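Local coordinates for protein particle-associated lyase (Acinetobacter bacteriophage AP22, PDB 4Y9V) that probably degrades the capsular polysaccharide of Acinetobacter baumannii as a lyase, serving as the phage tailspike, and binds a capsular saccharide, at residues 209-214 / 227-232; 155-160 / 198-203; 530-535 / 606-611. All coordinates share one frame; numbering follows the deposited sequence.

Contact 1 (209-214 / 227-232). With EDO (1,2-ethanediol), chain E.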
loop_
_atom_site.group_PDB
_atom_site.type_symbol
_atom_site.label_atom_id
_atom_site.label_comp_id
_atom_site.label_asym_id
_atom_site.label_seq_id
_atom_site.Cartn_x
_atom_site.Cartn_y
_atom_site.Cartn_z
ATOM N N ILE A 209 -8.573 -26.388 -16.964
ATOM C CA ILE A 209 -10.047 -26.418 -16.988
ATOM C C ILE A 209 -10.600 -25.014 -16.749
ATOM O O ILE A 209 -10.058 -24.238 -15.966
ATOM C CB ILE A 209 -10.595 -27.393 -15.934
ATOM C CG1 ILE A 209 -12.095 -27.674 -16.186
ATOM C CG2 ILE A 209 -10.359 -26.930 -14.485
ATOM C CD1 ILE A 209 -12.657 -28.826 -15.352
ATOM N N ASN A 210 -11.755 -24.725 -17.395
ATOM C CA ASN A 210 -12.505 -23.502 -17.156
ATOM C C ASN A 210 -13.880 -23.863 -16.544
ATOM O O ASN A 210 -14.854 -24.101 -17.268
ATOM C CB ASN A 210 -12.643 -22.664 -18.432
ATOM C CG ASN A 210 -13.129 -21.256 -18.124
ATOM O OD1 ASN A 210 -13.514 -20.971 -17.016
ATOM N ND2 ASN A 210 -13.110 -20.368 -19.112
ATOM N N PHE A 211 -13.908 -23.960 -15.227
ATOM C CA PHE A 211 -15.060 -24.316 -14.425
ATOM C C PHE A 211 -15.608 -23.049 -13.805
ATOM O O PHE A 211 -14.894 -22.389 -13.055
ATOM C CB PHE A 211 -14.647 -25.312 -13.356
ATOM C CG PHE A 211 -15.777 -25.710 -12.436
ATOM C CD1 PHE A 211 -16.678 -26.678 -12.817
ATOM C CD2 PHE A 211 -15.951 -25.126 -11.187
ATOM C CE1 PHE A 211 -17.742 -27.065 -12.002
ATOM C CE2 PHE A 211 -16.966 -25.501 -10.352
ATOM C CZ PHE A 211 -17.875 -26.480 -10.766
ATOM N N LYS A 212 -16.839 -22.688 -14.153
ATOM C CA LYS A 212 -17.439 -21.390 -13.807
ATOM C C LYS A 212 -18.726 -21.569 -13.045
ATOM O O LYS A 212 -19.483 -22.531 -13.246
ATOM C CB LYS A 212 -17.747 -20.577 -15.108
ATOM C CG LYS A 212 -16.472 -20.327 -15.903
ATOM C CD LYS A 212 -16.807 -19.424 -17.063
ATOM C CE LYS A 212 -17.168 -17.992 -16.660
ATOM N NZ LYS A 212 -17.275 -17.139 -17.922
ATOM N N PHE A 213 -19.022 -20.571 -12.212
ATOM C CA PHE A 213 -20.303 -20.512 -11.528
ATOM C C PHE A 213 -20.536 -19.062 -11.120
ATOM O O PHE A 213 -19.615 -18.361 -10.701
ATOM C CB PHE A 213 -20.361 -21.428 -10.298
ATOM C CG PHE A 213 -19.203 -21.255 -9.332
ATOM C CD1 PHE A 213 -18.065 -22.009 -9.521
ATOM C CD2 PHE A 213 -19.249 -20.388 -8.267
ATOM C CE1 PHE A 213 -16.982 -21.897 -8.682
ATOM C CE2 PHE A 213 -18.167 -20.262 -7.412
ATOM C CZ PHE A 213 -17.016 -20.995 -7.631
ATOM N N ASN A 214 -21.790 -18.626 -11.191
ATOM C CA ASN A 214 -22.193 -17.359 -10.626
ATOM C C ASN A 214 -22.302 -17.430 -9.102
ATOM O O ASN A 214 -22.003 -16.462 -8.381
ATOM C CB ASN A 214 -23.515 -16.877 -11.219
ATOM C CG ASN A 214 -24.670 -17.802 -10.937
ATOM O OD1 ASN A 214 -24.527 -19.018 -10.942
ATOM N ND2 ASN A 214 -25.852 -17.265 -10.650
ATOM N N VAL A 227 -13.220 -31.785 0.351
ATOM C CA VAL A 227 -13.407 -30.338 0.308
ATOM C C VAL A 227 -14.613 -30.061 -0.577
ATOM O O VAL A 227 -14.694 -30.609 -1.685
ATOM C CB VAL A 227 -12.119 -29.673 -0.209
ATOM C CG1 VAL A 227 -12.310 -28.165 -0.331
ATOM C CG2 VAL A 227 -10.947 -30.004 0.726
ATOM N N PRO A 228 -15.584 -29.248 -0.146
ATOM C CA PRO A 228 -16.780 -29.074 -0.959
ATOM C C PRO A 228 -16.550 -28.689 -2.400
ATOM O O PRO A 228 -17.216 -29.190 -3.293
ATOM C CB PRO A 228 -17.540 -28.012 -0.121
ATOM C CG PRO A 228 -17.138 -28.266 1.291
ATOM C CD PRO A 228 -15.732 -28.692 1.205
ATOM N N LEU A 229 -15.598 -27.760 -2.635
ATOM C CA LEU A 229 -15.153 -27.487 -3.996
ATOM C C LEU A 229 -13.616 -27.390 -4.005
ATOM O O LEU A 229 -13.027 -26.622 -3.237
ATOM C CB LEU A 229 -15.706 -26.201 -4.551
ATOM C CG LEU A 229 -15.183 -25.789 -5.951
ATOM C CD1 LEU A 229 -15.544 -26.800 -7.021
ATOM C CD2 LEU A 229 -15.671 -24.400 -6.293
ATOM N N VAL A 230 -13.011 -28.136 -4.929
ATOM C CA VAL A 230 -11.618 -27.952 -5.323
ATOM C C VAL A 230 -11.625 -27.535 -6.803
ATOM O O VAL A 230 -12.293 -28.167 -7.618
ATOM C CB VAL A 230 -10.771 -29.211 -5.145
ATOM C CG1 VAL A 230 -9.289 -28.891 -5.489
ATOM C CG2 VAL A 230 -10.911 -29.778 -3.739
ATOM N N ILE A 231 -10.842 -26.490 -7.123
ATOM C CA ILE A 231 -10.505 -26.126 -8.499
ATOM C C ILE A 231 -9.005 -26.355 -8.638
ATOM O O ILE A 231 -8.238 -25.813 -7.849
ATOM C CB ILE A 231 -10.880 -24.681 -8.819
ATOM C CG1 ILE A 231 -12.359 -24.422 -8.642
ATOM C CG2 ILE A 231 -10.380 -24.290 -10.196
ATOM C CD1 ILE A 231 -12.774 -22.974 -8.748
ATOM N N ASP A 232 -8.618 -27.180 -9.621
ATOM C CA ASP A 232 -7.254 -27.667 -9.759
ATOM C C ASP A 232 -6.810 -27.488 -11.207
ATOM O O ASP A 232 -7.573 -27.811 -12.127
ATOM C CB ASP A 232 -7.245 -29.130 -9.319
ATOM C CG ASP A 232 -5.917 -29.799 -9.085
ATOM O OD1 ASP A 232 -4.867 -29.304 -9.498
ATOM O OD2 ASP A 232 -5.959 -30.893 -8.401
HETATM C C1 EDO E . -11.554 -22.128 -13.059
HETATM O O1 EDO E . -11.575 -23.405 -13.685
HETATM C C2 EDO E . -11.907 -21.083 -14.089
HETATM O O2 EDO E . -10.859 -21.066 -15.054
#
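F211 holds CG anti to its backbone N (chi1 178°), whereas F213 holds CG between its backbone N and carbonyl carbon (chi1 51°). These torsions set the CG of each phenylalanine; rim atoms of both rings then meet the side chain of L229. The setting is the interior of a parallel beta-helix, consistent with the pectin lyase-like family of this protein. Strand 211-213 belongs to one face of the helix, beside strand 96-100. Strand 229-232 belongs to another, between strands 113-125 and 250-255. The axes of the two short strands come no closer than 9.7 Å, and side chains bridge the interior between them.

L229 serves one ring with each methyl. Its CD1 lies 3.8 Å from F211 CE2, as the two side chains slide past each other in opposite directions. Its CD2 lies 3.7 Å from F213 CE1, and here the approach is tip to tip. I231 adds a second neighbour for F213: its CD1 sits at the ring edge, near the ring plane, 4.3 Å from F213 CE1. Further apolar cover comes from F92, whose ring meets F211, and from F242, which touches F213 and L229. Where I209 faces D232, I209 CG2 rests 3.8 Å from D232 O. The D232 carboxylate makes salt bridges to R255 and R256 and a hydrogen bond with the Y115 hydroxyl.

A molecule of 1,2-ethanediol, probably from the crystallisation liquor, lies beside this packing. Its C1 is 3.8 Å from I231 CG2. Its O1 donates to I209 O and accepts a nearly straight bond from F211 N, 2.9 Å long with an angle of 174° at the hydrogen.

Contact 2 (155-160 / 198-203)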
loop_
_atom_site.group_PDB
_atom_site.type_symbol
_atom_site.label_atom_id
_atom_site.label_comp_id
_atom_site.label_asym_id
_atom_site.label_seq_id
_atom_site.Cartn_x
_atom_site.Cartn_y
_atom_site.Cartn_z
ATOM N N TYR A 155 9.400 -29.044 -12.167
ATOM C CA TYR A 155 9.166 -29.677 -10.869
ATOM C C TYR A 155 10.282 -30.635 -10.534
ATOM O O TYR A 155 10.650 -31.484 -11.347
ATOM C CB TYR A 155 7.801 -30.417 -10.857
ATOM C CG TYR A 155 7.399 -30.944 -9.498
ATOM C CD1 TYR A 155 6.903 -30.104 -8.514
ATOM C CD2 TYR A 155 7.548 -32.283 -9.185
ATOM C CE1 TYR A 155 6.546 -30.564 -7.267
ATOM C CE2 TYR A 155 7.176 -32.765 -7.932
ATOM C CZ TYR A 155 6.674 -31.918 -6.973
ATOM O OH TYR A 155 6.327 -32.452 -5.756
ATOM N N CYS A 156 10.811 -30.491 -9.324
ATOM C CA CYS A 156 11.817 -31.430 -8.802
ATOM C C CYS A 156 11.130 -32.488 -7.959
ATOM O O CYS A 156 10.475 -32.191 -6.983
ATOM C CB CYS A 156 12.815 -30.658 -7.959
ATOM S SG CYS A 156 14.112 -31.722 -7.253
ATOM N N THR A 157 11.338 -33.767 -8.357
ATOM C CA THR A 157 10.660 -34.854 -7.660
ATOM C C THR A 157 11.317 -35.259 -6.357
ATOM O O THR A 157 10.748 -36.062 -5.613
ATOM C CB THR A 157 10.510 -36.060 -8.614
ATOM O OG1 THR A 157 11.781 -36.461 -9.086
ATOM C CG2 THR A 157 9.656 -35.739 -9.825
ATOM N N ASP A 158 12.493 -34.715 -6.056
ATOM C CA ASP A 158 13.260 -35.041 -4.851
ATOM C C ASP A 158 12.667 -34.373 -3.620
ATOM O O ASP A 158 12.432 -33.148 -3.560
ATOM C CB ASP A 158 14.712 -34.658 -5.065
ATOM C CG ASP A 158 15.390 -35.251 -6.291
ATOM O OD1 ASP A 158 15.185 -36.456 -6.517
ATOM O OD2 ASP A 158 16.067 -34.554 -7.110
ATOM N N ASP A 159 12.446 -35.154 -2.556
ATOM C CA ASP A 159 11.965 -34.643 -1.287
ATOM C C ASP A 159 12.901 -33.542 -0.753
ATOM O O ASP A 159 14.119 -33.577 -0.919
ATOM C CB ASP A 159 11.868 -35.750 -0.245
ATOM C CG ASP A 159 10.751 -36.725 -0.474
ATOM O OD1 ASP A 159 9.979 -36.574 -1.446
ATOM O OD2 ASP A 159 10.609 -37.634 0.367
ATOM N N PHE A 160 12.279 -32.563 -0.084
ATOM C CA PHE A 160 12.969 -31.482 0.609
ATOM C C PHE A 160 13.718 -30.555 -0.359
ATOM O O PHE A 160 14.511 -29.737 0.078
ATOM C CB PHE A 160 13.946 -31.965 1.699
ATOM C CG PHE A 160 13.317 -32.826 2.761
ATOM C CD1 PHE A 160 12.573 -32.260 3.780
ATOM C CD2 PHE A 160 13.503 -34.204 2.775
ATOM C CE1 PHE A 160 12.059 -33.043 4.803
ATOM C CE2 PHE A 160 12.960 -34.984 3.781
ATOM C CZ PHE A 160 12.237 -34.406 4.816
ATOM N N SER A 198 21.402 -32.000 -13.660
ATOM C CA SER A 198 21.775 -33.144 -12.885
ATOM C C SER A 198 20.749 -33.572 -11.855
ATOM O O SER A 198 20.835 -34.692 -11.316
ATOM C CB SER A 198 23.122 -32.857 -12.157
ATOM O OG SER A 198 22.990 -31.815 -11.203
ATOM N N GLU A 199 19.821 -32.725 -11.491
ATOM C CA GLU A 199 18.782 -32.964 -10.526
ATOM C C GLU A 199 17.600 -33.691 -11.222
ATOM O O GLU A 199 17.515 -33.742 -12.446
ATOM C CB GLU A 199 18.294 -31.652 -9.858
ATOM C CG GLU A 199 19.385 -31.060 -8.927
ATOM C CD GLU A 199 19.117 -29.641 -8.507
ATOM O OE1 GLU A 199 18.312 -28.946 -9.127
ATOM O OE2 GLU A 199 19.765 -29.214 -7.519
ATOM N N ASN A 200 16.659 -34.225 -10.434
ATOM C CA ASN A 200 15.473 -34.868 -10.945
ATOM C C ASN A 200 14.390 -33.822 -11.264
ATOM O O ASN A 200 13.477 -33.612 -10.492
ATOM C CB ASN A 200 14.919 -35.904 -9.998
ATOM C CG ASN A 200 15.734 -37.158 -10.042
ATOM O OD1 ASN A 200 15.974 -37.679 -11.153
ATOM N ND2 ASN A 200 16.128 -37.684 -8.918
ATOM N N ILE A 201 14.615 -33.112 -12.377
ATOM C CA ILE A 201 13.739 -32.018 -12.809
ATOM C C ILE A 201 12.930 -32.435 -14.003
ATOM O O ILE A 201 13.453 -32.684 -15.099
ATOM C CB ILE A 201 14.526 -30.742 -13.151
ATOM C CG1 ILE A 201 15.557 -30.343 -12.125
ATOM C CG2 ILE A 201 13.528 -29.607 -13.435
ATOM C CD1 ILE A 201 15.000 -30.096 -10.729
ATOM N N VAL A 202 11.622 -32.565 -13.826
ATOM C CA VAL A 202 10.696 -32.939 -14.864
ATOM C C VAL A 202 9.997 -31.671 -15.359
ATOM O O VAL A 202 9.862 -30.676 -14.643
ATOM C CB VAL A 202 9.691 -34.009 -14.427
ATOM C CG1 VAL A 202 10.461 -35.233 -13.908
ATOM C CG2 VAL A 202 8.718 -33.507 -13.385
ATOM N N ILE A 203 9.527 -31.747 -16.618
ATOM C CA ILE A 203 8.779 -30.682 -17.262
ATOM C C ILE A 203 7.381 -31.240 -17.604
ATOM O O ILE A 203 7.275 -32.202 -18.370
ATOM C CB ILE A 203 9.468 -30.168 -18.524
ATOM C CG1 ILE A 203 10.923 -29.738 -18.288
ATOM C CG2 ILE A 203 8.659 -29.054 -19.170
ATOM C CD1 ILE A 203 11.103 -28.590 -17.304
#
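Y155 and V202 form an antiparallel hydrogen-bonded pair. Y155 N donates to V202 O at 3.0 Å, and V202 N to Y155 O at 2.9 Å. C156 and I201 follow as a non-hydrogen-bonded pair. The pairing reaches one step further, where T157 N donates to N200 O at 3.0 Å. N200 is the centre of an inverse gamma turn, which leads into strand 201-207. These are neighbouring strands of the first Ig-like domain of the tailspike, and the contact lies where strand 151-156 runs out into a loop.

On one face C156 CB packs 3.6 Å from I201 CD1. On the other, Y155 CB meets V202 CG2. The Y155 hydroxyl is hydrogen-bonded to R170, and the Y155 side chain is about 9 Å (nearest atoms) from a bound 2-acetamido-2-deoxy-alpha-D-fucopyranose.

Beyond the strands, D158 and N200 cross at about a right angle. D158 carries CG anti to its carbonyl carbon (chi1 -55°), beside the backbone N. N200 ND2 donates to the syn lone pair of D158 OD1, at 2.9 Å and 169°, and the oxygen lies in the amide plane. N200 N makes a weak bond to D158 OD2. The same asparagine is flanked by T157, whose OG1 lies 3.3 Å from N200 CB.

Contact 3 (530-535 / 606-611)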
loop_
_atom_site.group_PDB
_atom_site.type_symbol
_atom_site.label_atom_id
_atom_site.label_comp_id
_atom_site.label_asym_id
_atom_site.label_seq_id
_atom_site.Cartn_x
_atom_site.Cartn_y
_atom_site.Cartn_z
ATOM N N VAL A 530 25.757 21.788 35.184
ATOM C CA VAL A 530 26.712 21.521 36.267
ATOM C C VAL A 530 27.141 22.860 36.859
ATOM O O VAL A 530 27.091 23.905 36.205
ATOM C CB VAL A 530 27.925 20.702 35.813
ATOM C CG1 VAL A 530 27.486 19.320 35.350
ATOM C CG2 VAL A 530 28.736 21.415 34.760
ATOM N N THR A 531 27.584 22.785 38.101
ATOM C CA THR A 531 28.148 23.964 38.793
ATOM C C THR A 531 29.490 23.558 39.362
ATOM O O THR A 531 29.603 22.597 40.131
ATOM C CB THR A 531 27.197 24.440 39.894
ATOM O OG1 THR A 531 25.946 24.862 39.296
ATOM C CG2 THR A 531 27.786 25.627 40.639
ATOM N N SER A 532 30.540 24.252 38.957
ATOM C CA SER A 532 31.856 23.996 39.509
ATOM C C SER A 532 31.910 24.461 40.965
ATOM O O SER A 532 31.146 25.278 41.415
ATOM C CB SER A 532 32.940 24.636 38.666
ATOM O OG SER A 532 32.765 26.042 38.703
ATOM N N ALA A 533 32.853 23.830 41.701
ATOM C CA ALA A 533 33.084 24.200 43.088
ATOM C C ALA A 533 34.532 24.637 43.249
ATOM O O ALA A 533 35.442 24.230 42.498
ATOM C CB ALA A 533 32.844 22.998 43.984
ATOM N N VAL A 534 34.762 25.486 44.257
ATOM C CA VAL A 534 36.118 25.966 44.564
ATOM C C VAL A 534 37.035 24.764 44.738
ATOM O O VAL A 534 36.695 23.768 45.420
ATOM C CB VAL A 534 36.103 26.864 45.822
ATOM C CG1 VAL A 534 37.521 27.271 46.201
ATOM C CG2 VAL A 534 35.275 28.107 45.574
ATOM N N ASN A 535 38.183 24.853 44.105
ATOM C CA ASN A 535 39.246 23.850 44.130
ATOM C C ASN A 535 38.997 22.680 43.194
ATOM O O ASN A 535 39.854 21.778 43.099
ATOM C CB ASN A 535 39.650 23.367 45.534
ATOM C CG ASN A 535 40.158 24.492 46.381
ATOM O OD1 ASN A 535 40.897 25.368 45.878
ATOM N ND2 ASN A 535 39.770 24.499 47.645
ATOM N N LYS A 606 43.442 24.812 35.221
ATOM C CA LYS A 606 43.910 25.336 36.519
ATOM C C LYS A 606 42.633 25.323 37.362
ATOM O O LYS A 606 41.518 25.642 36.934
ATOM C CB LYS A 606 44.639 26.668 36.454
ATOM C CG LYS A 606 43.799 27.792 35.945
ATOM C CD LYS A 606 44.341 29.124 36.394
ATOM C CE LYS A 606 43.987 30.345 35.617
ATOM N NZ LYS A 606 44.760 31.576 36.022
ATOM N N LYS A 607 42.865 24.937 38.613
ATOM C CA LYS A 607 41.809 24.600 39.530
ATOM C C LYS A 607 40.898 25.810 39.729
ATOM O O LYS A 607 41.309 26.976 39.718
ATOM C CB LYS A 607 42.314 24.064 40.860
ATOM C CG LYS A 607 42.783 24.968 41.881
ATOM C CD LYS A 607 43.257 24.229 43.136
ATOM C CE LYS A 607 43.992 25.249 44.034
ATOM N NZ LYS A 607 44.395 24.559 45.265
ATOM N N VAL A 608 39.620 25.518 39.940
ATOM C CA VAL A 608 38.604 26.527 40.005
ATOM C C VAL A 608 38.746 27.401 41.245
ATOM O O VAL A 608 38.973 26.910 42.346
ATOM C CB VAL A 608 37.196 25.871 39.972
ATOM C CG1 VAL A 608 36.076 26.786 40.259
ATOM C CG2 VAL A 608 37.002 25.206 38.571
ATOM N N VAL A 609 38.542 28.714 41.039
ATOM C CA VAL A 609 38.490 29.720 42.075
ATOM C C VAL A 609 37.075 30.234 42.279
ATOM O O VAL A 609 36.695 30.523 43.406
ATOM C CB VAL A 609 39.487 30.839 41.751
ATOM C CG1 VAL A 609 39.286 32.045 42.685
ATOM C CG2 VAL A 609 40.920 30.363 41.805
ATOM N N THR A 610 36.297 30.396 41.208
ATOM C CA THR A 610 34.972 30.970 41.264
ATOM C C THR A 610 33.973 29.952 40.738
ATOM O O THR A 610 34.081 29.557 39.548
ATOM C CB THR A 610 34.893 32.234 40.355
ATOM O OG1 THR A 610 35.910 33.156 40.746
ATOM C CG2 THR A 610 33.574 32.962 40.425
ATOM N N PRO A 611 33.011 29.531 41.500
ATOM C CA PRO A 611 31.965 28.609 40.986
ATOM C C PRO A 611 31.259 29.236 39.768
ATOM O O PRO A 611 30.932 30.425 39.771
ATOM C CB PRO A 611 30.993 28.467 42.164
ATOM C CG PRO A 611 31.893 28.639 43.371
ATOM C CD PRO A 611 32.792 29.800 42.955
HETATM O O HOH W 1 40.920 27.561 44.236
HETATM O O HOH W 2 43.090 26.146 47.206
#
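Two loops of the C-terminal Ig-like domain meet here. Loop 532-535 follows strand 518-531, and loop 607-611 precedes strand 613-623. The backbone bond between them runs from N535 N to V608 O, 2.8 Å long with an angle of 165° at the hydrogen. The donor is tilted 26° from the carbonyl plane.

Two waters extend this link. Water 1 donates to both N535 OD1 and V608 O, at 2.7 Å from N535 OD1. V608 O is thus gripped by an N-H and a water. Water 2 donates to N535 OD1 and accepts from K607 NZ, at 2.8 Å from K607 NZ. The lysine chain, extended beyond CG, lies side by side with N535 and points the same way. Its NZ stays 3.6 Å from N535 OD1 with no direct hydrogen bond, and water 2 joins the two.

Strands 518-531 and 613-623 are antiparallel partners in this domain, and the loops continue their approach past S532, whose backbone is bonded to K612. S532 OG also bonds K612 N. Next to it, P611 CB lies 3.3 Å from S532 O. The V608 side chain points toward 532-535; CG1, anti to its backbone N (chi1 170°), lies 3.5 Å from A533 O. V534 CG2 reaches P611 CD at 4.0 Å and V609 O at 3.5 Å. The contact also borders a subunit interface: K607 N donates to E581 of the second subunit.

From the N terminus, contact 2 comes first. It joins strand 151-156 to strand 201-207 and closes a loop of 37 residues within the first Ig-like domain. The chain then passes through a short connection into strand 211-213, where contact 1 begins. Contact 1 closes a short loop of 12 residues and ties two faces of the beta-helix together. Contact 3 follows much later, closing 70 residues in the second Ig-like domain. The three loops are in series; none nests or crosses. The centres of contacts 1 and 2 are about 29 Å apart; that of contact 3 is about 87 Å from contact 1's and about 80 Å from contact 2's. Contacts 1 and 3 both touch the second subunit.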